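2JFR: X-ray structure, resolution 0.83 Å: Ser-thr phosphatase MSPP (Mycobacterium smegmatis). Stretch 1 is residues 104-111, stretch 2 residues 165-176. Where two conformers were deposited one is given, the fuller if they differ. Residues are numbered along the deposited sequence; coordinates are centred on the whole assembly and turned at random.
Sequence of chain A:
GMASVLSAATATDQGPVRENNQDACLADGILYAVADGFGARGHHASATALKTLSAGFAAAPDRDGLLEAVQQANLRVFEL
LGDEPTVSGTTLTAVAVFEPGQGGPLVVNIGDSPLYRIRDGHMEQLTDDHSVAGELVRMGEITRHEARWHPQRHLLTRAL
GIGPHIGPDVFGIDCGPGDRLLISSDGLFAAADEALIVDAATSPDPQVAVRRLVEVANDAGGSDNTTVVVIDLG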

# COMPACT_ATOMS: atom_id res chain seq x y z
N GLY A 104 -15.73 -11.66 -0.08
CA GLY A 104 -14.77 -11.58 0.96
C GLY A 104 -13.68 -10.54 0.70
O GLY A 104 -13.62 -9.93 -0.39
N PRO A 105 -12.82 -10.33 1.66
CA PRO A 105 -11.80 -9.26 1.57
C PRO A 105 -10.95 -9.41 0.33
O PRO A 105 -10.56 -10.54 -0.05
CB PRO A 105 -11.04 -9.39 2.85
CG PRO A 105 -12.08 -9.92 3.83
CD PRO A 105 -12.81 -10.94 3.00
N LEU A 106 -10.63 -8.30 -0.29
CA LEU A 106 -9.94 -8.28 -1.58
C LEU A 106 -8.82 -7.25 -1.56
O LEU A 106 -9.01 -6.16 -1.02
CB LEU A 106 -10.96 -7.93 -2.67
CG LEU A 106 -10.51 -8.21 -4.12
CD1 LEU A 106 -10.51 -9.69 -4.39
CD2 LEU A 106 -11.41 -7.50 -5.06
N VAL A 107 -7.71 -7.61 -2.16
CA VAL A 107 -6.60 -6.65 -2.42
C VAL A 107 -6.43 -6.48 -3.89
O VAL A 107 -6.47 -7.45 -4.69
CB VAL A 107 -5.31 -7.05 -1.71
CG1 VAL A 107 -4.79 -8.43 -2.11
CG2 VAL A 107 -4.22 -6.00 -1.89
N VAL A 108 -6.20 -5.23 -4.30
CA VAL A 108 -5.82 -4.87 -5.66
C VAL A 108 -4.54 -4.06 -5.53
O VAL A 108 -4.49 -3.10 -4.77
CB VAL A 108 -6.94 -4.06 -6.34
CG1 VAL A 108 -6.50 -3.70 -7.77
CG2 VAL A 108 -8.25 -4.80 -6.33
N ASN A 109 -3.49 -4.46 -6.26
CA ASN A 109 -2.21 -3.81 -6.02
C ASN A 109 -1.39 -3.72 -7.29
O ASN A 109 -1.35 -4.61 -8.14
CB ASN A 109 -1.43 -4.51 -4.92
CG ASN A 109 -1.05 -6.01 -5.22
OD1 ASN A 109 0.12 -6.29 -5.43
ND2 ASN A 109 -2.06 -6.82 -5.25
N ILE A 110 -0.68 -2.60 -7.37
CA ILE A 110 0.26 -2.31 -8.44
C ILE A 110 1.42 -1.56 -7.83
O ILE A 110 1.24 -0.54 -7.15
CB ILE A 110 -0.48 -1.59 -9.60
CG1 ILE A 110 0.44 -1.53 -10.82
CG2 ILE A 110 -1.11 -0.28 -9.19
CD1 ILE A 110 -0.24 -1.06 -12.06
N GLY A 111 2.63 -2.05 -8.06
CA GLY A 111 3.81 -1.43 -7.53
C GLY A 111 4.32 -2.19 -6.31
O GLY A 111 4.27 -3.41 -6.30
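Stretch 2 165-176: HIGPDVFGIDCG

Stretch 2 runs alongside stretch 1 as its antiparallel neighbour in a β-sheet. Its strand, Asp169 to Gly172, makes an angle of 167° with the strand that ends at Ile110, and the axes approach to 4.7 Å. Ile166 and Pro168 before the strand, and Ile173 and Cys175 after it, extend the contact.

The backbones are extended and alternate in the usual antiparallel way. At the hydrogen-bonded pair Val107–Phe171, Val107 N donates to Phe171 O at 2.9 Å and Phe171 N to Val107 O at 3.0 Å. Asn109 and Asp169 form the next such pair, with Asn109 N to Asp169 O and Asp169 N to Asn109 O both at 2.9 Å. Beyond the strand, Ile173 N donates to Pro105 O, again at 2.9 Å. Proline has no amide hydrogen to give, but its carbonyl continues the ladder. Between these pairs the chains draw closer: the CA atoms of Val108 and Val170 are 4.5 Å apart, and Val108 CA lies 3.2 Å from Asp169 O in a CA-H...O contact.

Leu106, Val108 and Val170 share one face of the sheet. Both valines have chi1 t, and Val108 CG1 lies 4.2 Å from Val170 CG2 and 3.7 Å from Pro168 CB. β-Branched valine suits such extended backbone. Leu106, at t and p, brings its end nearer than its CA-to-CB bond suggests, so that CD1 reaches within 4.2 Å of Val170 CG1. Its partner Gly172 has no side chain, although there is room for a CB.

Val107, Asn109, Asp169 and Phe171 point to the other face. Val107, with chi1 p, places CG1 3.9 Å from Ile173 CG1; Ile173, at m and t, also packs its CB 4.1 Å from Pro105 CB. Asn109 is p and Asp169 m, and Asn109 ND2 comes 3.4 Å from Asp169 CB. Their polar ends are joined through a water, which donates to Asn109 OD1 at 3.0 Å and to Asp169 OD2 at 2.7 Å. Carboxylate and amide oxygen are both acceptors, so a water with two hydrogens fits between them. Phe171 has an off-rotamer chi1 of -144°; the residue is exposed and touches a crystal neighbour.

Apolar contacts close both ends. Ile110, t at both angles, extends CD1 to 3.6 Å from CG2 of Ile166, a reach suited to isoleucine's longer branch. At the other end, Pro105 CG meets Cys175 SG at 3.8 Å.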

# COMPACT_ATOMS: atom_id res chain seq x y z
N HIS A 165 -2.95 1.70 -20.00
CA HIS A 165 -3.37 0.40 -19.52
C HIS A 165 -2.49 -0.09 -18.37
O HIS A 165 -1.26 0.04 -18.29
CB HIS A 165 -3.26 -0.55 -20.71
CG HIS A 165 -4.10 -0.09 -21.85
ND1 HIS A 165 -3.59 0.51 -22.96
CD2 HIS A 165 -5.44 -0.15 -22.06
CE1 HIS A 165 -4.53 0.82 -23.82
NE2 HIS A 165 -5.66 0.41 -23.28
N ILE A 166 -3.25 -0.70 -17.43
CA ILE A 166 -2.57 -1.37 -16.33
C ILE A 166 -3.29 -2.67 -16.03
O ILE A 166 -4.50 -2.85 -16.27
CB ILE A 166 -2.53 -0.65 -14.96
CG1 ILE A 166 -3.93 -0.16 -14.58
CG2 ILE A 166 -1.60 0.52 -15.02
CD1 ILE A 166 -4.03 0.29 -13.16
N GLY A 167 -2.43 -3.57 -15.47
CA GLY A 167 -2.89 -4.86 -15.05
C GLY A 167 -2.50 -5.07 -13.56
O GLY A 167 -1.49 -5.69 -13.30
N PRO A 168 -3.34 -4.58 -12.66
CA PRO A 168 -3.02 -4.79 -11.26
C PRO A 168 -3.20 -6.27 -10.90
O PRO A 168 -3.96 -7.00 -11.51
CB PRO A 168 -4.07 -3.94 -10.51
CG PRO A 168 -5.25 -3.93 -11.38
CD PRO A 168 -4.64 -3.84 -12.78
N ASP A 169 -2.51 -6.68 -9.85
CA ASP A 169 -2.83 -7.95 -9.21
C ASP A 169 -4.14 -7.77 -8.42
O ASP A 169 -4.38 -6.70 -7.86
CB ASP A 169 -1.73 -8.38 -8.29
CG ASP A 169 -0.47 -8.88 -8.97
OD1 ASP A 169 -0.50 -9.12 -10.22
OD2 ASP A 169 0.57 -8.99 -8.30
N VAL A 170 -4.93 -8.83 -8.39
CA VAL A 170 -6.24 -8.85 -7.73
C VAL A 170 -6.35 -10.17 -7.01
O VAL A 170 -6.27 -11.20 -7.69
CB VAL A 170 -7.36 -8.70 -8.75
CG1 VAL A 170 -8.73 -8.75 -8.03
CG2 VAL A 170 -7.17 -7.45 -9.56
N PHE A 171 -6.58 -10.24 -5.71
CA PHE A 171 -6.76 -11.53 -5.09
C PHE A 171 -7.49 -11.37 -3.77
O PHE A 171 -7.42 -10.33 -3.09
CB PHE A 171 -5.45 -12.27 -4.83
CG PHE A 171 -5.66 -13.76 -5.06
CD1 PHE A 171 -5.72 -14.26 -6.31
CD2 PHE A 171 -5.85 -14.65 -3.98
CE1 PHE A 171 -5.95 -15.62 -6.51
CE2 PHE A 171 -6.06 -15.98 -4.21
CZ PHE A 171 -6.15 -16.46 -5.47
N GLY A 172 -8.16 -12.43 -3.35
CA GLY A 172 -8.71 -12.47 -2.02
C GLY A 172 -7.63 -12.43 -0.98
O GLY A 172 -6.52 -12.87 -1.16
N ILE A 173 -8.01 -11.90 0.19
CA ILE A 173 -7.16 -11.86 1.36
C ILE A 173 -7.65 -12.93 2.35
O ILE A 173 -8.82 -12.87 2.76
CB ILE A 173 -7.20 -10.48 2.07
CG1 ILE A 173 -6.93 -9.33 1.07
CG2 ILE A 173 -6.23 -10.47 3.23
CD1 ILE A 173 -7.29 -8.00 1.64
N ASP A 174 -6.79 -13.89 2.67
CA ASP A 174 -7.13 -14.90 3.63
C ASP A 174 -6.94 -14.33 5.05
O ASP A 174 -5.85 -14.17 5.53
CB ASP A 174 -6.20 -16.10 3.42
CG ASP A 174 -6.50 -17.24 4.34
OD1 ASP A 174 -7.54 -17.25 5.00
OD2 ASP A 174 -5.68 -18.17 4.38
N CYS A 175 -8.03 -13.93 5.66
CA CYS A 175 -8.00 -13.26 6.95
C CYS A 175 -9.30 -13.54 7.67
O CYS A 175 -10.25 -14.01 7.08
CB CYS A 175 -7.76 -11.77 6.77
SG CYS A 175 -9.00 -10.89 5.84
N GLY A 176 -9.30 -13.18 8.94
CA GLY A 176 -10.48 -13.43 9.74
C GLY A 176 -10.34 -12.73 11.07
O GLY A 176 -9.42 -11.96 11.33
O HOH W 1 0.40 -9.26 -5.59